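Local coordinates for probable N-acetyl-gamma-glutamyl-phosphate reductase, chloroplastic (Arabidopsis thaliana, PDB 1XYG) that catalyses the NADPH-dependent reduction of N-acetyl-L-glutamyl 5-phosphate to the corresponding N-acetylated semialdehyde, the third step from glutamate towards acetylornithine in arginine synthesis, at the interface of chains A and B. Numbering follows the deposited sequence. Chains: chain A/B, putative N-acetyl-gamma-glutamyl-phosphate reductase.

Contact 1 and contact 2 lie about 19 Å apart, measured between the centres of their C-alpha atoms, along one two-fold interface of the homotetramer, and each has a twin with the chains exchanged. Strands 187-193 and 255-262 serve both: A:Tyr260 works in contact 1 and A:Gln256 and A:Thr258 in contact 2, while strand 187-193 gives B:Ile187 to the first and A:Lys191 to the second. Contact 2 has its centre about 13 Å from the active-site A:Cys163, contact 1 about 24 Å. The same sheet elements therefore join the subunits at the far end and nearer the catalytic region.

Contact 1: the interface of chains A and B. Residues chain A 260, 313-315, 318, 320; chain B 185-187, 241-243.
B:Ile187 lays its CG2 methyl over the centre of the A:Tyr260 ring, 3.7 Å from the ring centroid, a CH-pi contact in which the two side chains slide past each other in opposite directions. Its CD1 methyl meets the A:Arg318 guanidinium tip to tip, over its flat face, 3.7 Å from CZ. NH1 also bonds to A:Tyr260 O at 3.1 Å, in the guanidinium plane but from well above the carbonyl plane, which probably helps to keep the group flat over the methyl. A:Ile315 CD1 packs on B:Ser243 CB at 3.7 Å and reaches B:Asn185 CA.

Beside it, B:Ser243 OG donates to A:Asp313 OD2 at 2.7 Å, on the syn side and 24° out of the carboxylate plane, with OD1 a longer 3.1 Å from the same OG. With CG anti to the backbone N (chi1 -170°), the aspartate also takes A:Ile315 N on OD1 at 2.8 Å, through the anti lone pair. An alanine here would probably leave B:Ser243 OG and A:Ile315 N without this acceptor and let the turn shift.

The looser side is bridged by water: one links A:Arg314 N to B:Ser243 OG, another A:Arg318 NE to B:Asn185 OD1. The extended A:Arg314 chain merely passes B:Val242 O, with CD 3.3 Å away.

In the fold, the turn after strand 306-312 meets the start of the partner's strand 243-245 and B:Asn185, while strands 255-262 and 318-325 take the start of strand 187-193.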
ATOM      1  N   TYR A 260      13.856  21.320  11.563  1.00 25.03           N
ATOM      2  CA  TYR A 260      13.719  22.764  11.502  1.00 26.38           C
ATOM      3  C   TYR A 260      14.647  23.427  12.506  1.00 27.06           C
ATOM      4  O   TYR A 260      14.424  23.346  13.713  1.00 27.06           O
ATOM      5  CB  TYR A 260      12.267  23.135  11.784  1.00 26.26           C
ATOM      6  CG  TYR A 260      11.299  22.462  10.837  1.00 23.87           C
ATOM      7  CD1 TYR A 260      11.048  22.988   9.570  1.00 25.71           C
ATOM      8  CD2 TYR A 260      10.633  21.296  11.208  1.00 24.50           C
ATOM      9  CE1 TYR A 260      10.141  22.361   8.690  1.00 25.13           C
ATOM     10  CE2 TYR A 260       9.730  20.662  10.342  1.00 23.32           C
ATOM     11  CZ  TYR A 260       9.490  21.201   9.089  1.00 24.15           C
ATOM     12  OH  TYR A 260       8.604  20.579   8.240  1.00 22.58           O
ATOM     13  N   ASP A 313      14.345  28.194   5.100  1.00 29.48           N
ATOM     14  CA  ASP A 313      13.001  28.192   5.652  1.00 29.21           C
ATOM     15  C   ASP A 313      12.403  29.531   5.234  1.00 28.24           C
ATOM     16  O   ASP A 313      13.132  30.507   5.048  1.00 27.69           O
ATOM     17  CB  ASP A 313      13.039  28.087   7.183  1.00 29.50           C
ATOM     18  CG  ASP A 313      11.665  27.839   7.783  1.00 30.33           C
ATOM     19  OD1 ASP A 313      10.790  28.727   7.682  1.00 31.24           O
ATOM     20  OD2 ASP A 313      11.449  26.746   8.347  1.00 31.09           O
ATOM     21  N   ARG A 314      11.087  29.581   5.070  1.00 27.68           N
ATOM     22  CA  ARG A 314      10.436  30.827   4.688  1.00 28.07           C
ATOM     23  C   ARG A 314      10.677  31.874   5.778  1.00 28.88           C
ATOM     24  O   ARG A 314      10.788  33.064   5.501  1.00 29.13           O
ATOM     25  CB  ARG A 314       8.942  30.600   4.498  1.00 26.83           C
ATOM     26  CG  ARG A 314       8.141  31.864   4.291  1.00 27.33           C
ATOM     27  CD  ARG A 314       6.702  31.528   3.958  1.00 26.65           C
ATOM     28  NE  ARG A 314       5.881  32.725   3.820  1.00 28.61           N
ATOM     29  CZ  ARG A 314       6.032  33.631   2.860  1.00 28.78           C
ATOM     30  NH1 ARG A 314       6.983  33.480   1.947  1.00 28.09           N
ATOM     31  NH2 ARG A 314       5.212  34.675   2.804  1.00 29.21           N
ATOM     32  N   ILE A 315      10.766  31.408   7.020  1.00 30.63           N
ATOM     33  CA  ILE A 315      11.019  32.275   8.163  1.00 29.70           C
ATOM     34  C   ILE A 315      12.498  32.652   8.159  1.00 31.51           C
ATOM     35  O   ILE A 315      13.373  31.789   8.293  1.00 31.58           O
ATOM     36  CB  ILE A 315      10.696  31.555   9.483  1.00 28.67           C
ATOM     37  CG1 ILE A 315       9.207  31.204   9.524  1.00 29.63           C
ATOM     38  CG2 ILE A 315      11.110  32.418  10.672  1.00 26.75           C
ATOM     39  CD1 ILE A 315       8.785  30.435  10.755  1.00 28.81           C
ATOM     40  N   ARG A 318      15.971  30.862   9.575  1.00 30.60           N
ATOM     41  CA  ARG A 318      15.768  29.433   9.749  1.00 29.73           C
ATOM     42  C   ARG A 318      16.094  28.615   8.504  1.00 29.90           C
ATOM     43  O   ARG A 318      16.077  29.125   7.378  1.00 29.28           O
ATOM     44  CB  ARG A 318      14.335  29.151  10.202  1.00 28.95           C
ATOM     45  CG  ARG A 318      14.173  29.106  11.710  1.00 25.90           C
ATOM     46  CD  ARG A 318      12.776  28.677  12.097  1.00 28.90           C
ATOM     47  NE  ARG A 318      12.682  28.400  13.528  1.00 30.02           N
ATOM     48  CZ  ARG A 318      13.014  27.244  14.099  1.00 31.78           C
ATOM     49  NH1 ARG A 318      13.458  26.233  13.362  1.00 29.69           N
ATOM     50  NH2 ARG A 318      12.922  27.107  15.419  1.00 30.32           N
ATOM     51  N   ILE A 320      15.892  24.329   6.796  1.00 26.75           N
ATOM     52  CA  ILE A 320      15.232  23.036   6.864  1.00 26.78           C
ATOM     53  C   ILE A 320      16.166  21.944   6.357  1.00 27.89           C
ATOM     54  O   ILE A 320      16.728  22.041   5.263  1.00 27.16           O
ATOM     55  CB  ILE A 320      13.948  23.020   6.015  1.00 26.24           C
ATOM     56  CG1 ILE A 320      12.998  24.120   6.502  1.00 24.31           C
ATOM     57  CG2 ILE A 320      13.267  21.641   6.114  1.00 26.45           C
ATOM     58  CD1 ILE A 320      11.738  24.247   5.698  1.00 20.84           C
TER
ATOM     59  N   ASN B 185       7.184  32.141  14.503  1.00 41.94           N
ATOM     60  CA  ASN B 185       7.696  30.788  14.536  1.00 38.36           C
ATOM     61  C   ASN B 185       6.670  29.666  14.585  1.00 34.82           C
ATOM     62  O   ASN B 185       6.860  28.666  15.283  1.00 32.76           O
ATOM     63  CB  ASN B 185       8.660  30.669  15.705  1.00 40.44           C
ATOM     64  CG  ASN B 185       9.589  31.851  15.789  1.00 41.74           C
ATOM     65  OD1 ASN B 185      10.289  32.176  14.832  1.00 41.33           O
ATOM     66  ND2 ASN B 185       9.597  32.509  16.934  1.00 40.58           N
ATOM     67  N   ILE B 186       5.582  29.840  13.846  1.00 32.69           N
ATOM     68  CA  ILE B 186       4.566  28.809  13.762  1.00 31.25           C
ATOM     69  C   ILE B 186       5.103  27.894  12.663  1.00 30.29           C
ATOM     70  O   ILE B 186       5.202  28.298  11.500  1.00 29.54           O
ATOM     71  CB  ILE B 186       3.203  29.391  13.328  1.00 30.05           C
ATOM     72  CG1 ILE B 186       2.629  30.277  14.443  1.00 29.73           C
ATOM     73  CG2 ILE B 186       2.231  28.269  13.034  1.00 29.71           C
ATOM     74  CD1 ILE B 186       1.265  30.883  14.117  1.00 28.10           C
ATOM     75  N   ILE B 187       5.488  26.678  13.035  1.00 30.04           N
ATOM     76  CA  ILE B 187       6.024  25.734  12.063  1.00 28.12           C
ATOM     77  C   ILE B 187       5.036  24.608  11.795  1.00 26.70           C
ATOM     78  O   ILE B 187       4.553  23.947  12.714  1.00 25.21           O
ATOM     79  CB  ILE B 187       7.369  25.173  12.536  1.00 29.20           C
ATOM     80  CG1 ILE B 187       8.336  26.342  12.744  1.00 28.51           C
ATOM     81  CG2 ILE B 187       7.920  24.177  11.504  1.00 27.78           C
ATOM     82  CD1 ILE B 187       9.690  25.951  13.286  1.00 31.59           C
ATOM     83  N   THR B 241       3.979  35.281   9.349  1.00 37.10           N
ATOM     84  CA  THR B 241       4.857  34.543   8.448  1.00 34.81           C
ATOM     85  C   THR B 241       5.073  33.163   9.051  1.00 34.55           C
ATOM     86  O   THR B 241       5.619  33.034  10.148  1.00 34.58           O
ATOM     87  CB  THR B 241       6.224  35.233   8.293  1.00 35.07           C
ATOM     88  OG1 THR B 241       6.039  36.512   7.683  1.00 36.03           O
ATOM     89  CG2 THR B 241       7.158  34.388   7.433  1.00 32.17           C
ATOM     90  N   VAL B 242       4.635  32.131   8.341  1.00 32.82           N
ATOM     91  CA  VAL B 242       4.782  30.770   8.837  1.00 31.97           C
ATOM     92  C   VAL B 242       5.768  29.955   8.020  1.00 31.25           C
ATOM     93  O   VAL B 242       6.246  30.387   6.973  1.00 32.23           O
ATOM     94  CB  VAL B 242       3.437  30.005   8.813  1.00 31.70           C
ATOM     95  CG1 VAL B 242       2.358  30.801   9.537  1.00 30.36           C
ATOM     96  CG2 VAL B 242       3.027  29.724   7.376  1.00 30.39           C
ATOM     97  N   SER B 243       6.082  28.777   8.541  1.00 29.86           N
ATOM     98  CA  SER B 243       6.954  27.820   7.874  1.00 28.14           C
ATOM     99  C   SER B 243       5.990  26.665   7.604  1.00 27.14           C
ATOM    100  O   SER B 243       5.367  26.138   8.533  1.00 27.20           O
ATOM    101  CB  SER B 243       8.079  27.356   8.796  1.00 27.83           C
ATOM    102  OG  SER B 243       8.836  26.340   8.158  1.00 29.77           O
TER
HETATM  103  O   HOH W   1       9.362  27.005   5.354  1.00 21.12           O
HETATM  104  O   HOH W   2      12.558  31.383  14.350  1.00 34.58           O

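Contact 2: the interface of chains A and B. Residues chain A 191, 249, 251, 256, 258, 297; chain B 214-216, 247.
B:Ile214 pushes its side chain between residues of chain A. Its CD1 methyl reaches A:Lys191 CB at 3.5 Å, the two side chains crossing at about a right angle, while CG2 faces the sulphur atoms of A:Met249 and A:Met251. CG1 sits between the backbone N and the carbonyl carbon (chi1 63°) and packs on A:Thr297 CG2. The same threonine grips the isoleucine backbone twice: A:Thr297 OG1 accepts from B:Ile214 N at 3.0 Å, and A:Thr297 N donates to B:Ile214 O nearly along the C=O axis.

A polar cluster adjoins this wedge. B:His247 and A:Thr258 meet tip to tip, NE2 to OG1, in a 2.9 Å hydrogen bond. A:Lys191 NZ makes a cation-pi contact over the imidazole face but displaced toward NE2, 3.2 Å from that atom of B:His247. A:Gln256 NE2 comes to the ring edge and bonds to B:Ser216 OG at 2.9 Å, in the plane of its amide.

Farther out, A:Thr258 OG1 also receives A:Lys191 NZ at 2.8 Å and A:Gln256 NE2 at 3.0 Å; with two donors already on OG1, its own hydrogen probably points to B:His247 NE2. The other atom of the glutamine amide, OE1, shares a water with B:Ser216 N, which helps to fix the turn of the amide.

The site joins the 214-216 segment of one subunit to strands 187-193 and 255-262 and the 3-10 helix 297-299 of the other, and probably helps to steady the interface nearer the active-site cysteine.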
ATOM      1  N   LYS A 191       9.298  10.663  10.400  1.00 23.22           N
ATOM      2  CA  LYS A 191       8.385   9.682   9.845  1.00 22.16           C
ATOM      3  C   LYS A 191       9.107   8.352   9.691  1.00 21.67           C
ATOM      4  O   LYS A 191      10.292   8.310   9.354  1.00 22.55           O
ATOM      5  CB  LYS A 191       7.896  10.147   8.475  1.00 21.80           C
ATOM      6  CG  LYS A 191       7.203  11.506   8.456  1.00 21.56           C
ATOM      7  CD  LYS A 191       8.175  12.680   8.549  1.00 22.21           C
ATOM      8  CE  LYS A 191       7.422  13.990   8.334  1.00 21.00           C
ATOM      9  NZ  LYS A 191       8.279  15.205   8.355  1.00 23.11           N
ATOM     10  N   MET A 249       4.213   5.724   9.234  1.00 23.33           N
ATOM     11  CA  MET A 249       3.878   5.713   7.812  1.00 23.35           C
ATOM     12  C   MET A 249       3.329   4.377   7.324  1.00 23.46           C
ATOM     13  O   MET A 249       3.761   3.317   7.772  1.00 24.97           O
ATOM     14  CB  MET A 249       5.120   6.041   6.975  1.00 22.03           C
ATOM     15  CG  MET A 249       5.786   7.352   7.302  1.00 21.82           C
ATOM     16  SD  MET A 249       4.721   8.744   6.936  1.00 26.18           S
ATOM     17  CE  MET A 249       4.055   9.104   8.580  1.00 23.29           C
ATOM     18  N   MET A 251       3.872   2.122   5.247  1.00 20.35           N
ATOM     19  CA  MET A 251       4.904   1.532   4.400  1.00 21.45           C
ATOM     20  C   MET A 251       5.786   0.671   5.312  1.00 21.66           C
ATOM     21  O   MET A 251       5.821   0.871   6.530  1.00 19.47           O
ATOM     22  CB  MET A 251       5.750   2.620   3.721  1.00 21.19           C
ATOM     23  CG  MET A 251       6.520   3.499   4.689  1.00 22.29           C
ATOM     24  SD  MET A 251       7.184   4.998   3.935  1.00 25.20           S
ATOM     25  CE  MET A 251       8.599   5.327   4.985  1.00 20.06           C
ATOM     26  N   GLN A 256      12.377   9.333   7.516  1.00 24.86           N
ATOM     27  CA  GLN A 256      12.766  10.693   7.196  1.00 25.11           C
ATOM     28  C   GLN A 256      12.575  11.598   8.389  1.00 24.55           C
ATOM     29  O   GLN A 256      11.582  11.507   9.102  1.00 26.88           O
ATOM     30  CB  GLN A 256      11.939  11.275   6.041  1.00 22.82           C
ATOM     31  CG  GLN A 256      12.222  12.772   5.823  1.00 21.69           C
ATOM     32  CD  GLN A 256      11.521  13.358   4.604  1.00 23.47           C
ATOM     33  OE1 GLN A 256      11.341  12.679   3.589  1.00 22.03           O
ATOM     34  NE2 GLN A 256      11.143  14.629   4.694  1.00 22.62           N
ATOM     35  N   THR A 258      12.467  15.591   9.173  1.00 24.47           N
ATOM     36  CA  THR A 258      12.428  16.919   8.583  1.00 25.95           C
ATOM     37  C   THR A 258      12.820  17.775   9.790  1.00 24.47           C
ATOM     38  O   THR A 258      12.065  17.885  10.759  1.00 24.24           O
ATOM     39  CB  THR A 258      11.026  17.286   8.099  1.00 23.98           C
ATOM     40  OG1 THR A 258      10.566  16.299   7.170  1.00 23.53           O
ATOM     41  CG2 THR A 258      11.049  18.651   7.423  1.00 23.63           C
ATOM     42  N   THR A 297      12.770   8.704   0.621  1.00 24.87           N
ATOM     43  CA  THR A 297      13.095   7.466   1.321  1.00 24.22           C
ATOM     44  C   THR A 297      13.129   6.323   0.302  1.00 24.51           C
ATOM     45  O   THR A 297      13.850   5.342   0.488  1.00 25.83           O
ATOM     46  CB  THR A 297      12.072   7.131   2.450  1.00 22.12           C
ATOM     47  OG1 THR A 297      10.782   6.876   1.885  1.00 22.83           O
ATOM     48  CG2 THR A 297      11.965   8.295   3.439  1.00 20.24           C
TER
ATOM     49  N   ILE B 214       8.164   8.095   1.227  1.00 23.35           N
ATOM     50  CA  ILE B 214       7.622   9.437   1.361  1.00 25.40           C
ATOM     51  C   ILE B 214       8.679  10.437   0.926  1.00 24.02           C
ATOM     52  O   ILE B 214       9.845  10.082   0.738  1.00 25.22           O
ATOM     53  CB  ILE B 214       7.255   9.773   2.820  1.00 25.27           C
ATOM     54  CG1 ILE B 214       8.524   9.748   3.678  1.00 25.13           C
ATOM     55  CG2 ILE B 214       6.193   8.809   3.341  1.00 22.26           C
ATOM     56  CD1 ILE B 214       8.367  10.472   5.005  1.00 28.72           C
ATOM     57  N   SER B 215       8.261  11.687   0.777  1.00 23.94           N
ATOM     58  CA  SER B 215       9.165  12.763   0.404  1.00 25.64           C
ATOM     59  C   SER B 215       8.459  14.081   0.641  1.00 25.82           C
ATOM     60  O   SER B 215       7.233  14.141   0.657  1.00 26.34           O
ATOM     61  CB  SER B 215       9.562  12.662  -1.076  1.00 25.82           C
ATOM     62  OG  SER B 215       8.420  12.697  -1.916  1.00 24.18           O
ATOM     63  N   SER B 216       9.243  15.132   0.842  1.00 25.32           N
ATOM     64  CA  SER B 216       8.694  16.462   1.033  1.00 25.58           C
ATOM     65  C   SER B 216       8.491  17.042  -0.367  1.00 25.83           C
ATOM     66  O   SER B 216       8.966  16.486  -1.355  1.00 24.96           O
ATOM     67  CB  SER B 216       9.684  17.345   1.805  1.00 24.25           C
ATOM     68  OG  SER B 216      10.003  16.793   3.073  1.00 23.04           O
ATOM     69  N   HIS B 247       4.326  17.056   2.668  1.00 22.84           N
ATOM     70  CA  HIS B 247       4.978  15.762   2.519  1.00 21.98           C
ATOM     71  C   HIS B 247       3.981  14.855   1.805  1.00 22.46           C
ATOM     72  O   HIS B 247       2.796  14.852   2.132  1.00 22.55           O
ATOM     73  CB  HIS B 247       5.338  15.152   3.884  1.00 18.81           C
ATOM     74  CG  HIS B 247       6.381  15.914   4.642  1.00 19.31           C
ATOM     75  ND1 HIS B 247       6.133  17.131   5.237  1.00 18.73           N
ATOM     76  CD2 HIS B 247       7.694  15.655   4.856  1.00 19.42           C
ATOM     77  CE1 HIS B 247       7.246  17.592   5.777  1.00 18.01           C
ATOM     78  NE2 HIS B 247       8.210  16.716   5.561  1.00 17.29           N
TER
HETATM   79  O   HOH W   3      11.875  14.319   1.460  1.00 19.79           O